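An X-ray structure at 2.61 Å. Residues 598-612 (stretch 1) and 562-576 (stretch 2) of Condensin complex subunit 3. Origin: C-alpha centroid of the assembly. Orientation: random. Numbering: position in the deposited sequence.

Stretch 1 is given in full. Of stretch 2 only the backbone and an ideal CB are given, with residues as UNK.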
# COMPACT_ATOMS: atom_id res chain seq x y z
N HIS A 598 9.25 21.04 14.45
CA HIS A 598 9.44 22.13 13.49
C HIS A 598 10.91 22.57 13.51
O HIS A 598 11.25 23.70 13.83
CB HIS A 598 8.51 23.31 13.78
CG HIS A 598 7.10 23.08 13.35
ND1 HIS A 598 6.76 22.73 12.06
CD2 HIS A 598 5.93 23.16 14.03
CE1 HIS A 598 5.45 22.59 11.96
NE2 HIS A 598 4.92 22.85 13.14
N TYR A 599 11.77 21.62 13.15
CA TYR A 599 13.22 21.79 13.26
C TYR A 599 13.74 22.29 11.92
O TYR A 599 14.13 21.51 11.04
CB TYR A 599 13.87 20.47 13.67
CG TYR A 599 15.37 20.51 13.79
CD1 TYR A 599 15.98 21.07 14.91
CD2 TYR A 599 16.19 19.98 12.80
CE1 TYR A 599 17.35 21.11 15.03
CE2 TYR A 599 17.56 20.02 12.92
CZ TYR A 599 18.14 20.58 14.03
OH TYR A 599 19.51 20.62 14.16
N ARG A 600 13.76 23.61 11.76
CA ARG A 600 14.33 24.26 10.58
C ARG A 600 13.63 23.77 9.31
O ARG A 600 14.28 23.43 8.32
CB ARG A 600 15.83 24.01 10.50
CG ARG A 600 16.52 23.94 11.85
CD ARG A 600 18.02 23.80 11.70
NE ARG A 600 18.65 25.06 11.32
CZ ARG A 600 19.92 25.19 10.95
NH1 ARG A 600 20.40 26.38 10.62
NH2 ARG A 600 20.71 24.13 10.90
N ASP A 601 12.30 23.75 9.35
CA ASP A 601 11.52 23.22 8.23
C ASP A 601 12.01 23.80 6.91
O ASP A 601 12.31 23.07 5.97
CB ASP A 601 10.04 23.54 8.42
CG ASP A 601 9.55 23.23 9.81
OD1 ASP A 601 10.32 23.43 10.76
OD2 ASP A 601 8.39 22.79 9.95
N GLU A 602 12.08 25.13 6.83
CA GLU A 602 12.48 25.81 5.60
C GLU A 602 13.77 25.23 5.04
O GLU A 602 13.89 25.02 3.83
CB GLU A 602 12.65 27.31 5.86
CG GLU A 602 11.60 27.94 6.77
CD GLU A 602 11.94 27.82 8.25
OE1 GLU A 602 13.14 27.69 8.59
OE2 GLU A 602 11.01 27.84 9.08
N LEU A 603 14.74 24.96 5.91
CA LEU A 603 16.05 24.52 5.45
C LEU A 603 16.01 23.10 4.90
O LEU A 603 16.71 22.78 3.93
CB LEU A 603 17.06 24.64 6.59
CG LEU A 603 18.52 24.33 6.24
CD1 LEU A 603 19.10 25.40 5.33
CD2 LEU A 603 19.36 24.18 7.50
N PHE A 604 15.21 22.23 5.50
CA PHE A 604 15.15 20.83 5.09
C PHE A 604 14.06 20.56 4.07
O PHE A 604 14.18 19.60 3.29
CB PHE A 604 14.93 19.93 6.31
CG PHE A 604 16.15 19.77 7.17
CD1 PHE A 604 17.20 18.98 6.76
CD2 PHE A 604 16.23 20.41 8.39
CE1 PHE A 604 18.32 18.83 7.55
CE2 PHE A 604 17.35 20.27 9.18
CZ PHE A 604 18.40 19.47 8.76
N LEU A 605 13.00 21.37 4.06
CA LEU A 605 11.86 21.08 3.19
C LEU A 605 12.27 20.98 1.73
O LEU A 605 11.76 20.14 0.98
CB LEU A 605 10.79 22.15 3.38
CG LEU A 605 9.30 21.80 3.44
CD1 LEU A 605 9.02 20.44 4.04
CD2 LEU A 605 8.60 22.88 4.25
N LYS A 606 13.21 21.84 1.30
CA LYS A 606 13.62 21.81 -0.10
C LYS A 606 14.52 20.61 -0.40
O LYS A 606 14.22 19.87 -1.35
CB LYS A 606 14.28 23.14 -0.48
CG LYS A 606 14.74 23.24 -1.93
CD LYS A 606 15.97 24.11 -2.05
CE LYS A 606 16.44 24.21 -3.49
NZ LYS A 606 17.88 24.55 -3.60
N PRO A 607 15.60 20.36 0.34
CA PRO A 607 16.36 19.12 0.10
C PRO A 607 15.51 17.86 0.19
O PRO A 607 15.78 16.89 -0.53
CB PRO A 607 17.42 19.16 1.20
CG PRO A 607 17.61 20.59 1.48
CD PRO A 607 16.28 21.24 1.31
N LEU A 608 14.50 17.84 1.06
CA LEU A 608 13.64 16.66 1.16
C LEU A 608 12.87 16.44 -0.13
O LEU A 608 12.85 15.33 -0.68
CB LEU A 608 12.67 16.81 2.33
CG LEU A 608 12.94 16.08 3.64
CD1 LEU A 608 11.72 16.20 4.53
CD2 LEU A 608 13.28 14.61 3.44
N ILE A 609 12.22 17.49 -0.64
CA ILE A 609 11.41 17.35 -1.84
C ILE A 609 12.27 16.94 -3.02
O ILE A 609 11.87 16.11 -3.85
CB ILE A 609 10.65 18.67 -2.11
CG1 ILE A 609 9.60 18.88 -1.01
CG2 ILE A 609 9.99 18.65 -3.50
CD1 ILE A 609 8.85 20.19 -1.11
N ILE A 610 13.47 17.51 -3.13
CA ILE A 610 14.36 17.18 -4.24
C ILE A 610 14.72 15.70 -4.20
O ILE A 610 14.52 14.97 -5.18
CB ILE A 610 15.61 18.07 -4.22
CG1 ILE A 610 15.23 19.52 -4.52
CG2 ILE A 610 16.65 17.56 -5.23
CD1 ILE A 610 16.39 20.49 -4.50
N GLN A 611 15.25 15.24 -3.07
CA GLN A 611 15.64 13.84 -2.95
C GLN A 611 14.44 12.92 -3.17
O GLN A 611 14.56 11.89 -3.84
CB GLN A 611 16.25 13.59 -1.57
CG GLN A 611 17.19 12.41 -1.52
CD GLN A 611 18.54 12.72 -2.12
OE1 GLN A 611 19.16 13.72 -1.77
NE2 GLN A 611 18.99 11.87 -3.04
N TYR A 612 13.29 13.28 -2.62
CA TYR A 612 12.10 12.45 -2.76
C TYR A 612 11.74 12.22 -4.22
O TYR A 612 11.30 11.12 -4.59
CB TYR A 612 10.93 13.10 -2.02
CG TYR A 612 9.60 12.41 -2.22
CD1 TYR A 612 9.37 11.14 -1.71
CD2 TYR A 612 8.57 13.04 -2.89
CE1 TYR A 612 8.16 10.51 -1.89
CE2 TYR A 612 7.35 12.42 -3.07
CZ TYR A 612 7.15 11.16 -2.56
OH TYR A 612 5.93 10.54 -2.74
N UNK A 562 25.05 22.95 18.58
CA UNK A 562 25.38 21.92 17.61
C UNK A 562 24.38 21.87 16.46
O UNK A 562 24.33 20.89 15.72
CB UNK A 562 25.45 20.56 18.30
N UNK A 563 23.59 22.93 16.29
CA UNK A 563 22.53 22.94 15.29
C UNK A 563 23.08 22.68 13.89
O UNK A 563 22.53 21.88 13.13
CB UNK A 563 21.79 24.28 15.32
N UNK A 564 24.18 23.34 13.54
CA UNK A 564 24.72 23.20 12.19
C UNK A 564 25.38 21.84 11.99
O UNK A 564 25.30 21.26 10.91
CB UNK A 564 25.73 24.32 11.90
N UNK A 565 26.03 21.32 13.03
CA UNK A 565 26.69 20.03 12.91
C UNK A 565 25.68 18.90 12.77
O UNK A 565 25.90 17.95 12.00
CB UNK A 565 27.59 19.78 14.12
N UNK A 566 24.57 18.97 13.51
CA UNK A 566 23.55 17.94 13.42
C UNK A 566 22.84 18.01 12.07
O UNK A 566 22.63 16.99 11.41
CB UNK A 566 22.54 18.08 14.56
N UNK A 567 22.46 19.22 11.65
CA UNK A 567 21.84 19.38 10.34
C UNK A 567 22.76 18.88 9.24
O UNK A 567 22.30 18.30 8.25
CB UNK A 567 21.47 20.85 10.10
N UNK A 568 24.07 19.07 9.40
CA UNK A 568 25.02 18.62 8.39
C UNK A 568 24.92 17.12 8.17
O UNK A 568 24.78 16.65 7.03
CB UNK A 568 26.45 19.00 8.79
N UNK A 569 24.99 16.33 9.25
CA UNK A 569 24.95 14.88 9.10
C UNK A 569 23.60 14.44 8.57
O UNK A 569 23.50 13.44 7.85
CB UNK A 569 25.25 14.19 10.43
N UNK A 570 22.53 15.16 8.91
CA UNK A 570 21.22 14.85 8.36
C UNK A 570 21.18 15.11 6.86
O UNK A 570 20.56 14.34 6.11
CB UNK A 570 20.14 15.67 9.07
N UNK A 571 21.84 16.18 6.40
CA UNK A 571 21.95 16.41 4.96
C UNK A 571 22.78 15.32 4.30
O UNK A 571 22.36 14.72 3.31
CB UNK A 571 22.57 17.78 4.68
N UNK A 572 23.97 15.06 4.84
CA UNK A 572 24.86 14.07 4.25
C UNK A 572 24.18 12.71 4.17
O UNK A 572 24.25 12.03 3.14
CB UNK A 572 26.16 13.97 5.06
N UNK A 573 23.50 12.30 5.24
CA UNK A 573 22.80 11.02 5.23
C UNK A 573 21.77 10.97 4.11
O UNK A 573 21.69 10.00 3.36
CB UNK A 573 22.12 10.77 6.58
N UNK A 574 20.97 12.03 3.98
CA UNK A 574 19.90 12.05 3.00
C UNK A 574 20.42 11.99 1.57
O UNK A 574 19.69 11.56 0.68
CB UNK A 574 19.05 13.31 3.19
N UNK A 575 21.66 12.41 1.34
CA UNK A 575 22.24 12.38 0.02
C UNK A 575 23.00 11.13 -0.34
O UNK A 575 23.55 11.04 -1.44
CB UNK A 575 23.18 13.58 -0.14
N UNK A 576 23.05 10.14 0.56
CA UNK A 576 23.78 8.90 0.30
C UNK A 576 22.83 7.87 -0.30
O UNK A 576 22.43 6.89 0.34
CB UNK A 576 24.42 8.36 1.58

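Two helices run side by side, nearly parallel at 9° with axes 11.1 Å apart, so positions on 563-574 that recur every three or four residues meet stretch 1.

Position 562 sits just before the helix with nothing of stretch 1 near its CB; many residues would do, and it is Tyr562, its ring leading away.

At 563, CA-to-CB points sideways, but the ideal CB lies 4.6 Å from Arg600 NH2. A cation invites an acid, though a polar amide would also suit. The residue is Glu563, extended with chi1 and chi2 both t; its OE2 reaches 3.2 Å from Arg600 NE. The oxygen lies over one face of the guanidinium, so this salt bridge rests on charge and no N-H points at it.

Position 564 points away, yet Arg600 NH2 is 5.1 Å from its CB; any polar residue fits, an acid best. Asp564 swings its end back for a long salt bridge, OD1 to Arg600 NH1 at 3.9 Å.

Position 565 faces away and asks little: Ala565.

At 566 the CB is 4.0 Å from Tyr599 OH, pointing sideways, so a polar residue able to meet the hydroxyl, or an aliphatic lying beside it, would suit. Ile566 lays CG2 3.9 Å from Tyr599 OH.

Position 567 points toward stretch 1, its CB 3.5 Å from Arg600 NH2 and 3.6 Å from Phe604 CZ. Space is tight and a donor is waiting, which favors something small: alanine for packing, serine for an acceptor too. Ser567 takes the hydrogen bond from Arg600 NH2 to OG at 2.8 Å, at the guanidinium edge, while its OG also donates to Glu563 O at 2.9 Å.

At 568 and 569 stretch 1 sets no requirement and any helix-compatible residue would suit; they hold Ser568 and Ile569.

Position 570 points toward the Phe604 ring, with CE1 3.9 Å from the ideal CB, and calls for an aliphatic side chain. Leu570 packs its CB there and sends CD1 to 4.3 Å from Tyr599 CE2.

At 571, sideways, Leu603, Phe604 and Pro607 offer an apolar surface that a long aliphatic or an aromatic could cover. Phe571 does so as an offset stack on Phe604, centroids 4.5 Å apart and planes at 24°, with Leu603 CG at the edge of its ring, 3.7 Å from Phe571 CZ.

Positions 572 and 573 lie out of reach, open to any helix-compatible residue: Glu572 and Ala573.

Position 574 points toward stretch 1, its ideal CB 5.0 Å from Gln611 OE1, with Leu608 and the aliphatic part of Gln611 within reach of a longer side chain, suiting leucine or methionine. Leu574 sets CD2 3.7 Å from Leu608 CD2 and CD1 3.7 Å from Gln611 CG.

At 575 the ideal CB is 4.3 Å from Gln611 OE1 with room for it, and the backbone angles are ordinary, so glycine is not required and many residues would suit; Gly575 brings its CA to 3.8 Å from Gln611 OE1.

Position 576 points away, and almost any residue would suit: Glu576.

Stretch 2 (562-576) YEDAISSILFEALGE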
# COMPACT_ATOMS: atom_id res chain seq x y z
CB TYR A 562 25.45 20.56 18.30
CG TYR A 562 26.45 20.51 19.44
CD1 TYR A 562 27.81 20.63 19.21
CD2 TYR A 562 26.02 20.34 20.75
CE1 TYR A 562 28.72 20.59 20.25
CE2 TYR A 562 26.92 20.29 21.79
CZ TYR A 562 28.27 20.41 21.54
OH TYR A 562 29.17 20.37 22.57
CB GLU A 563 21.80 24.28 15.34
CG GLU A 563 20.59 24.38 14.43
CD GLU A 563 19.99 25.77 14.44
OE1 GLU A 563 20.76 26.75 14.44
OE2 GLU A 563 18.74 25.88 14.45
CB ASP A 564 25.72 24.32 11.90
CG ASP A 564 25.08 25.70 11.98
OD1 ASP A 564 24.30 26.05 11.08
OD2 ASP A 564 25.38 26.44 12.95
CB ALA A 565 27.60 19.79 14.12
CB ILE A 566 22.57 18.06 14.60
CG1 ILE A 566 23.26 17.63 15.89
CG2 ILE A 566 21.31 17.22 14.36
CD1 ILE A 566 22.50 17.96 17.15
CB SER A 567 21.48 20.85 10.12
OG SER A 567 20.58 21.31 11.11
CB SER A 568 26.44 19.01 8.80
OG SER A 568 27.39 18.45 7.93
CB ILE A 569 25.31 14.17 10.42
CG1 ILE A 569 24.23 14.40 11.48
CG2 ILE A 569 26.65 14.66 10.93
CD1 ILE A 569 24.35 13.49 12.67
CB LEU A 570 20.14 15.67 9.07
CG LEU A 570 19.83 15.28 10.52
CD1 LEU A 570 18.95 16.32 11.18
CD2 LEU A 570 19.15 13.92 10.57
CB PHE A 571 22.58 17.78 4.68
CG PHE A 571 21.67 18.93 4.94
CD1 PHE A 571 20.45 19.03 4.31
CD2 PHE A 571 22.04 19.94 5.82
CE1 PHE A 571 19.61 20.09 4.54
CE2 PHE A 571 21.21 21.01 6.06
CZ PHE A 571 19.99 21.08 5.42
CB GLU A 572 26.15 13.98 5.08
CG GLU A 572 27.29 13.28 4.38
CD GLU A 572 28.58 13.35 5.18
OE1 GLU A 572 29.39 12.41 5.09
OE2 GLU A 572 28.78 14.36 5.89
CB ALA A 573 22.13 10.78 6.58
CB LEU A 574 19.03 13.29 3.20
CG LEU A 574 17.82 13.46 2.28
CD1 LEU A 574 17.01 12.18 2.19
CD2 LEU A 574 16.96 14.60 2.78
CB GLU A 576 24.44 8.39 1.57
CG GLU A 576 25.50 9.32 2.14
CD GLU A 576 26.79 8.60 2.50
OE1 GLU A 576 27.07 7.53 1.93
OE2 GLU A 576 27.53 9.12 3.37
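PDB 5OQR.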